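Local coordinates for hypothetical protein Atu2144 (Agrobacterium tumefaciens, PDB 2ODF) that is of unknown function but, as a member of the N-formylglutamate amidohydrolase family, possibly hydrolyses an N-formyl or related amide bond, at residues Ser177-Ala182 against Glu246-Ala251; Asp181-Gly186 against Val222-Arg227. All blocks are in the same frame, centred on the assembly; numbering follows the deposited sequence.

Contact 1 (Ser177-Ala182 against Glu246-Ala251); sequences SRLADA and ELMGKA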
ATOM      1  N   SER A 177     -18.972 -15.169 -13.189  1.00 18.07           N
ATOM      2  CA  SER A 177     -20.018 -14.518 -14.002  1.00 18.43           C
ATOM      3  C   SER A 177     -21.456 -14.723 -13.525  1.00 17.89           C
ATOM      4  O   SER A 177     -22.385 -14.372 -14.249  1.00 17.34           O
ATOM      5  CB  SER A 177     -19.925 -15.032 -15.454  1.00 18.66           C
ATOM      6  OG  SER A 177     -20.272 -16.413 -15.499  1.00 18.71           O
ATOM      7  N   ARG A 178     -21.646 -15.300 -12.343  1.00 17.89           N
ATOM      8  CA  ARG A 178     -22.962 -15.803 -11.959  1.00 17.80           C
ATOM      9  C   ARG A 178     -24.000 -14.670 -11.896  1.00 17.45           C
ATOM     10  O   ARG A 178     -25.043 -14.739 -12.538  1.00 16.91           O
ATOM     11  CB  ARG A 178     -22.921 -16.545 -10.611  1.00 17.42           C
ATOM     12  CG  ARG A 178     -22.143 -17.864 -10.600  1.00 17.40           C
ATOM     13  CD  ARG A 178     -21.988 -18.405  -9.171  1.00 19.15           C
ATOM     14  NE  ARG A 178     -21.140 -17.523  -8.354  1.00 18.20           N
ATOM     15  CZ  ARG A 178     -21.065 -17.539  -7.032  1.00 20.67           C
ATOM     16  NH1 ARG A 178     -21.797 -18.376  -6.317  1.00 21.38           N
ATOM     17  NH2 ARG A 178     -20.275 -16.680  -6.404  1.00 18.08           N
ATOM     18  N   LEU A 179     -23.732 -13.649 -11.100  1.00 16.85           N
ATOM     19  CA  LEU A 179     -24.668 -12.518 -11.018  1.00 17.47           C
ATOM     20  C   LEU A 179     -24.785 -11.792 -12.345  1.00 17.57           C
ATOM     21  O   LEU A 179     -25.884 -11.440 -12.767  1.00 17.34           O
ATOM     22  CB  LEU A 179     -24.287 -11.546  -9.906  1.00 17.32           C
ATOM     23  CG  LEU A 179     -25.242 -10.355  -9.657  1.00 17.25           C
ATOM     24  CD1 LEU A 179     -26.712 -10.754  -9.576  1.00 15.84           C
ATOM     25  CD2 LEU A 179     -24.805  -9.594  -8.372  1.00 18.11           C
ATOM     26  N   ALA A 180     -23.661 -11.576 -13.015  1.00 18.25           N
ATOM     27  CA  ALA A 180     -23.657 -10.880 -14.286  1.00 18.33           C
ATOM     28  C   ALA A 180     -24.556 -11.598 -15.296  1.00 18.47           C
ATOM     29  O   ALA A 180     -25.350 -10.966 -15.984  1.00 18.42           O
ATOM     30  CB  ALA A 180     -22.212 -10.769 -14.848  1.00 17.72           C
ATOM     31  N   ASP A 181     -24.372 -12.912 -15.409  1.00 19.47           N
ATOM     32  CA  ASP A 181     -25.155 -13.743 -16.325  1.00 19.48           C
ATOM     33  C   ASP A 181     -26.643 -13.601 -16.047  1.00 19.56           C
ATOM     34  O   ASP A 181     -27.432 -13.465 -16.973  1.00 19.65           O
ATOM     35  CB  ASP A 181     -24.778 -15.229 -16.184  1.00 19.71           C
ATOM     36  CG  ASP A 181     -23.403 -15.571 -16.760  1.00 19.54           C
ATOM     37  OD1 ASP A 181     -22.833 -14.761 -17.521  1.00 19.12           O
ATOM     38  OD2 ASP A 181     -22.867 -16.673 -16.434  1.00 19.75           O
ATOM     39  N   ALA A 182     -27.020 -13.673 -14.774  1.00 19.25           N
ATOM     40  CA  ALA A 182     -28.402 -13.525 -14.354  1.00 19.51           C
ATOM     41  C   ALA A 182     -28.952 -12.147 -14.752  1.00 20.04           C
ATOM     42  O   ALA A 182     -30.085 -12.045 -15.232  1.00 20.71           O
ATOM     43  CB  ALA A 182     -28.530 -13.727 -12.840  1.00 19.10           C
ATOM     44  N   GLU A 246     -34.861  -3.248  -9.883  1.00 21.92           N
ATOM     45  CA  GLU A 246     -35.710  -4.269 -10.516  1.00 21.92           C
ATOM     46  C   GLU A 246     -34.886  -5.405 -11.106  1.00 21.60           C
ATOM     47  O   GLU A 246     -35.117  -6.550 -10.768  1.00 22.06           O
ATOM     48  CB  GLU A 246     -36.586  -3.634 -11.599  1.00 23.06           C
ATOM     49  CG  GLU A 246     -37.624  -2.672 -11.061  1.00 26.87           C
ATOM     50  CD  GLU A 246     -38.972  -3.329 -10.715  1.00 33.43           C
ATOM     51  OE1 GLU A 246     -39.018  -4.569 -10.486  1.00 34.24           O
ATOM     52  OE2 GLU A 246     -39.985  -2.579 -10.680  1.00 37.37           O
ATOM     53  N   LEU A 247     -33.915  -5.057 -11.954  1.00 20.77           N
ATOM     54  CA  LEU A 247     -33.022  -5.998 -12.635  1.00 20.42           C
ATOM     55  C   LEU A 247     -32.193  -6.883 -11.701  1.00 20.28           C
ATOM     56  O   LEU A 247     -32.195  -8.117 -11.823  1.00 17.64           O
ATOM     57  CB  LEU A 247     -32.072  -5.239 -13.569  1.00 20.84           C
ATOM     58  CG  LEU A 247     -31.173  -6.053 -14.513  1.00 19.99           C
ATOM     59  CD1 LEU A 247     -32.023  -6.839 -15.506  1.00 21.10           C
ATOM     60  CD2 LEU A 247     -30.168  -5.155 -15.264  1.00 20.31           C
ATOM     61  N   MET A 248     -31.483  -6.256 -10.764  1.00 20.60           N
ATOM     62  CA  MET A 248     -30.627  -7.013  -9.877  1.00 20.82           C
ATOM     63  C   MET A 248     -31.433  -7.782  -8.829  1.00 20.85           C
ATOM     64  O   MET A 248     -31.087  -8.908  -8.511  1.00 20.50           O
ATOM     65  CB  MET A 248     -29.520  -6.139  -9.251  1.00 20.92           C
ATOM     66  CG  MET A 248     -28.441  -6.957  -8.443  1.00 20.64           C
ATOM     67  SD  MET A 248     -26.950  -5.950  -8.046  1.00 18.12           S
ATOM     68  CE  MET A 248     -27.687  -4.563  -7.275  1.00 18.84           C
ATOM     69  N   GLY A 249     -32.530  -7.219  -8.325  1.00 22.46           N
ATOM     70  CA  GLY A 249     -33.395  -7.962  -7.406  1.00 23.06           C
ATOM     71  C   GLY A 249     -33.953  -9.246  -8.018  1.00 23.72           C
ATOM     72  O   GLY A 249     -33.901 -10.308  -7.403  1.00 23.63           O
ATOM     73  N   LYS A 250     -34.478  -9.146  -9.238  1.00 24.31           N
ATOM     74  CA  LYS A 250     -34.979 -10.319  -9.944  1.00 24.80           C
ATOM     75  C   LYS A 250     -33.865 -11.308 -10.208  1.00 24.03           C
ATOM     76  O   LYS A 250     -34.066 -12.523 -10.059  1.00 23.34           O
ATOM     77  CB  LYS A 250     -35.659  -9.924 -11.256  1.00 25.26           C
ATOM     78  CG  LYS A 250     -37.010  -9.246 -11.034  1.00 28.34           C
ATOM     79  CD  LYS A 250     -37.847  -9.229 -12.312  1.00 30.33           C
ATOM     80  CE  LYS A 250     -38.577 -10.549 -12.546  1.00 34.99           C
ATOM     81  NZ  LYS A 250     -38.627 -10.871 -14.002  1.00 38.69           N
ATOM     82  N   ALA A 251     -32.684 -10.788 -10.569  1.00 23.16           N
ATOM     83  CA  ALA A 251     -31.524 -11.618 -10.867  1.00 22.95           C
ATOM     84  C   ALA A 251     -31.152 -12.456  -9.660  1.00 22.24           C
ATOM     85  O   ALA A 251     -30.905 -13.658  -9.777  1.00 21.96           O
ATOM     86  CB  ALA A 251     -30.318 -10.752 -11.295  1.00 21.95           C
TER

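Contact 2 (Asp181-Gly186 against Val222-Arg227); sequences DAMLAG and VMIEIR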
ATOM      1  N   ASP A 181     -24.372 -12.912 -15.409  1.00 19.47           N
ATOM      2  CA  ASP A 181     -25.155 -13.743 -16.325  1.00 19.48           C
ATOM      3  C   ASP A 181     -26.643 -13.601 -16.047  1.00 19.56           C
ATOM      4  O   ASP A 181     -27.432 -13.465 -16.973  1.00 19.65           O
ATOM      5  CB  ASP A 181     -24.778 -15.229 -16.184  1.00 19.71           C
ATOM      6  CG  ASP A 181     -23.403 -15.571 -16.760  1.00 19.54           C
ATOM      7  OD1 ASP A 181     -22.833 -14.761 -17.521  1.00 19.12           O
ATOM      8  OD2 ASP A 181     -22.867 -16.673 -16.434  1.00 19.75           O
ATOM      9  N   ALA A 182     -27.020 -13.673 -14.774  1.00 19.25           N
ATOM     10  CA  ALA A 182     -28.402 -13.525 -14.354  1.00 19.51           C
ATOM     11  C   ALA A 182     -28.952 -12.147 -14.752  1.00 20.04           C
ATOM     12  O   ALA A 182     -30.085 -12.045 -15.232  1.00 20.71           O
ATOM     13  CB  ALA A 182     -28.530 -13.727 -12.840  1.00 19.10           C
ATOM     14  N   MET A 183     -28.169 -11.091 -14.540  1.00 19.49           N
ATOM     15  CA  MET A 183     -28.590  -9.725 -14.879  1.00 18.61           C
ATOM     16  C   MET A 183     -28.658  -9.500 -16.398  1.00 19.95           C
ATOM     17  O   MET A 183     -29.589  -8.840 -16.913  1.00 19.94           O
ATOM     18  CB  MET A 183     -27.641  -8.691 -14.242  1.00 18.70           C
ATOM     19  CG  MET A 183     -27.810  -8.521 -12.740  1.00 18.47           C
ATOM     20  SD  MET A 183     -26.706  -7.341 -11.876  1.00 12.28           S
ATOM     21  CE  MET A 183     -27.465  -5.756 -12.360  1.00 18.33           C
ATOM     22  N   LEU A 184     -27.705 -10.057 -17.131  1.00 19.72           N
ATOM     23  CA  LEU A 184     -27.719  -9.881 -18.560  1.00 20.53           C
ATOM     24  C   LEU A 184     -28.925 -10.624 -19.184  1.00 21.89           C
ATOM     25  O   LEU A 184     -29.538 -10.139 -20.126  1.00 20.72           O
ATOM     26  CB  LEU A 184     -26.395 -10.341 -19.158  1.00 20.18           C
ATOM     27  CG  LEU A 184     -25.295  -9.315 -18.899  1.00 19.95           C
ATOM     28  CD1 LEU A 184     -23.899  -9.961 -18.961  1.00 17.86           C
ATOM     29  CD2 LEU A 184     -25.426  -8.117 -19.865  1.00 19.06           C
ATOM     30  N   ALA A 185     -29.262 -11.784 -18.631  1.00 22.28           N
ATOM     31  CA  ALA A 185     -30.417 -12.555 -19.127  1.00 23.03           C
ATOM     32  C   ALA A 185     -31.700 -11.820 -18.785  1.00 23.35           C
ATOM     33  O   ALA A 185     -32.633 -11.745 -19.585  1.00 24.10           O
ATOM     34  CB  ALA A 185     -30.408 -13.971 -18.540  1.00 22.98           C
ATOM     35  N   GLY A 186     -31.721 -11.242 -17.596  1.00 22.92           N
ATOM     36  CA  GLY A 186     -32.852 -10.466 -17.147  1.00 23.12           C
ATOM     37  C   GLY A 186     -33.033  -9.166 -17.898  1.00 22.78           C
ATOM     38  O   GLY A 186     -34.112  -8.599 -17.896  1.00 22.45           O
ATOM     39  N   VAL A 222     -20.828  -8.058  -8.914  1.00 16.43           N
ATOM     40  CA  VAL A 222     -20.915  -7.441 -10.220  1.00 16.00           C
ATOM     41  C   VAL A 222     -20.422  -6.006 -10.114  1.00 15.58           C
ATOM     42  O   VAL A 222     -20.476  -5.370  -9.073  1.00 15.71           O
ATOM     43  CB  VAL A 222     -22.389  -7.473 -10.765  1.00 16.68           C
ATOM     44  CG1 VAL A 222     -23.295  -6.465  -9.960  1.00 14.91           C
ATOM     45  CG2 VAL A 222     -22.439  -7.167 -12.244  1.00 17.28           C
ATOM     46  N   MET A 223     -19.965  -5.491 -11.233  1.00 15.76           N
ATOM     47  CA  MET A 223     -19.606  -4.095 -11.347  1.00 15.44           C
ATOM     48  C   MET A 223     -20.545  -3.504 -12.372  1.00 15.43           C
ATOM     49  O   MET A 223     -20.697  -4.046 -13.454  1.00 16.24           O
ATOM     50  CB  MET A 223     -18.140  -4.013 -11.783  1.00 14.47           C
ATOM     51  CG  MET A 223     -17.608  -2.663 -12.233  1.00 16.60           C
ATOM     52  SD  MET A 223     -15.805  -2.630 -12.526  1.00  9.13           S
ATOM     53  CE  MET A 223     -15.752  -1.056 -13.247  1.00 15.46           C
ATOM     54  N   ILE A 224     -21.212  -2.420 -11.993  1.00 16.37           N
ATOM     55  CA  ILE A 224     -22.199  -1.779 -12.822  1.00 16.79           C
ATOM     56  C   ILE A 224     -21.640  -0.442 -13.335  1.00 16.27           C
ATOM     57  O   ILE A 224     -21.242   0.420 -12.556  1.00 17.19           O
ATOM     58  CB  ILE A 224     -23.551  -1.536 -12.032  1.00 16.98           C
ATOM     59  CG1 ILE A 224     -24.166  -2.847 -11.602  1.00 17.71           C
ATOM     60  CG2 ILE A 224     -24.560  -0.802 -12.883  1.00 16.35           C
ATOM     61  CD1 ILE A 224     -25.257  -2.697 -10.655  1.00 18.99           C
ATOM     62  N   GLU A 225     -21.651  -0.292 -14.648  1.00 16.77           N
ATOM     63  CA  GLU A 225     -21.265   0.924 -15.338  1.00 17.10           C
ATOM     64  C   GLU A 225     -22.521   1.585 -15.924  1.00 17.23           C
ATOM     65  O   GLU A 225     -23.304   0.925 -16.597  1.00 18.50           O
ATOM     66  CB  GLU A 225     -20.317   0.565 -16.477  1.00 17.63           C
ATOM     67  CG  GLU A 225     -18.887   0.392 -16.072  1.00 18.94           C
ATOM     68  CD  GLU A 225     -18.152   1.676 -15.879  1.00 20.84           C
ATOM     69  OE1 GLU A 225     -18.769   2.736 -15.705  1.00 20.45           O
ATOM     70  OE2 GLU A 225     -16.917   1.621 -15.864  1.00 26.97           O
ATOM     71  N   ILE A 226     -22.693   2.878 -15.667  1.00 16.89           N
ATOM     72  CA  ILE A 226     -23.818   3.655 -16.169  1.00 17.26           C
ATOM     73  C   ILE A 226     -23.283   4.824 -16.972  1.00 17.52           C
ATOM     74  O   ILE A 226     -22.470   5.610 -16.468  1.00 18.84           O
ATOM     75  CB  ILE A 226     -24.641   4.189 -15.005  1.00 17.17           C
ATOM     76  CG1 ILE A 226     -25.037   3.057 -14.055  1.00 16.78           C
ATOM     77  CG2 ILE A 226     -25.862   4.980 -15.496  1.00 15.87           C
ATOM     78  CD1 ILE A 226     -25.435   3.569 -12.694  1.00 16.33           C
ATOM     79  N   ARG A 227     -23.738   4.999 -18.211  1.00 18.29           N
ATOM     80  CA  ARG A 227     -23.274   6.137 -19.003  1.00 18.88           C
ATOM     81  C   ARG A 227     -23.737   7.434 -18.322  1.00 19.37           C
ATOM     82  O   ARG A 227     -24.912   7.569 -17.962  1.00 19.77           O
ATOM     83  CB  ARG A 227     -23.752   6.025 -20.452  1.00 18.81           C
ATOM     84  CG  ARG A 227     -22.911   6.811 -21.439  1.00 19.55           C
ATOM     85  CD  ARG A 227     -23.457   6.682 -22.855  1.00 20.93           C
ATOM     86  NE  ARG A 227     -24.791   7.289 -22.956  1.00 22.97           N
ATOM     87  CZ  ARG A 227     -25.733   6.959 -23.843  1.00 23.40           C
ATOM     88  NH1 ARG A 227     -25.536   6.022 -24.751  1.00 24.55           N
ATOM     89  NH2 ARG A 227     -26.896   7.591 -23.804  1.00 23.60           N
TER

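Contact 1 (Ser177-Ala182 against Glu246-Ala251)
The methyl of Ala-251 is the bump of this contact, and the hollow it fills lies on helix 178-186, edged by Leu-179 and Ala-182 and completed by Met-183 at the next position of the same helix. Ala-251 CB stands 3.8 Å from Ala-182 CB and 4.0 Å from Leu-179 CD1, so one small side chain touches two residues that are three apart on the opposing helix. Ala-251 CB also rests against the backbone of Ala-182, 4.0 Å from its C atom. Ala-182 CB in turn lies 3.9 Å from the carbonyl O of Ala-251. This is close helix-helix packing through small alanine side chains: the two CA atoms of Ala-182 and Ala-251 come within 5.1 Å, although the short helix segments keep an axis separation of 9.6 Å. They cross steeply, at 116° between their directions. Leu-179 widens the contact: its CG is anti to the backbone N (chi1 -176°), which carries the forked end across to helix 234-256. There CD1 flanks Ala-251, while CD2 faces Met-248 SD at 4.2 Å. The side chains that meet are all apolar, and 182 Å² is buried. On another flank of the shorter helix, Ser-177 OG bonds Asp-181 OD2 from above the carboxylate plane, while Asp-181 OD1 forms a salt bridge with Arg-196. Leu-179 and Ala-182 also touch Ile-255, farther along the C-terminal helix 234-256. Leu-179 touches Val-222 as well, which brings helix 178-186 against strand 220-227 of the central mixed sheet.

Contact 2 (Asp181-Gly186 against Val222-Arg227)
Between Asp-181-Gly-186 and Val-222-Arg-227, one side chain, Met-183, makes the helix-on-sheet contact, setting helix 178-186 against Val-222 and Ile-224 on strand 220-227 of the mixed central sheet. The nearest CA atoms, those of Met-183 and Val-222, are 9.3 Å apart, an ordinary spacing for a helix on a sheet, and the Met-183 side chain fills the layer between. Its CG is anti to the carbonyl carbon, and chi2 of 179° extends the chain toward the sheet before chi3, at 76°, turns the terminal methyl aside. This bend splits the contact between two residues: SD meets Val-222 CG1 at 4.0 Å, and CE meets Ile-224 CD1 at 4.1 Å. The thioether runs obliquely past the valine and at about a right angle to the isoleucine side chain. Val-222 points at the helix, whereas Ile-224, two positions on, sets off to one side and reaches Met-183 with CD1. The methyls Val-222 CG1 and Ile-224 CD1 do the touching, all three residues are buried, and the contact is purely apolar, with only 97 Å² covered. Strand 220-227 is interior to the sheet, bonded through its backbone to parallel strand 149-156 and antiparallel strand 169-172. Ile-171 of the latter touches Met-183, Leu-184 and Val-222, extending the surface under the helix, while helix 234-256 packs against Met-183 as the neighbouring helix.

Contacts 1 and 2 lie about 7 Å apart, centre to centre, and share helix 178-186, with Asp-181 and Ala-182 in both. Along the chain that helix comes first, then strand 220-227, then helix 234-256, so contact 2 joins it to the strand and contact 1 to the helix that follows. Met-183 connects them directly: its CE is 3.7 Å from Met-248 CB, and its CG 3.7 Å from Ala-251 CB. Leu-247 CD1 adds packing 3.5 Å from Met-183 O. Together the two contacts form one continuous apolar layer off the centre of the chain, where helix 178-186 packs on the central sheet and against the C-terminal helix.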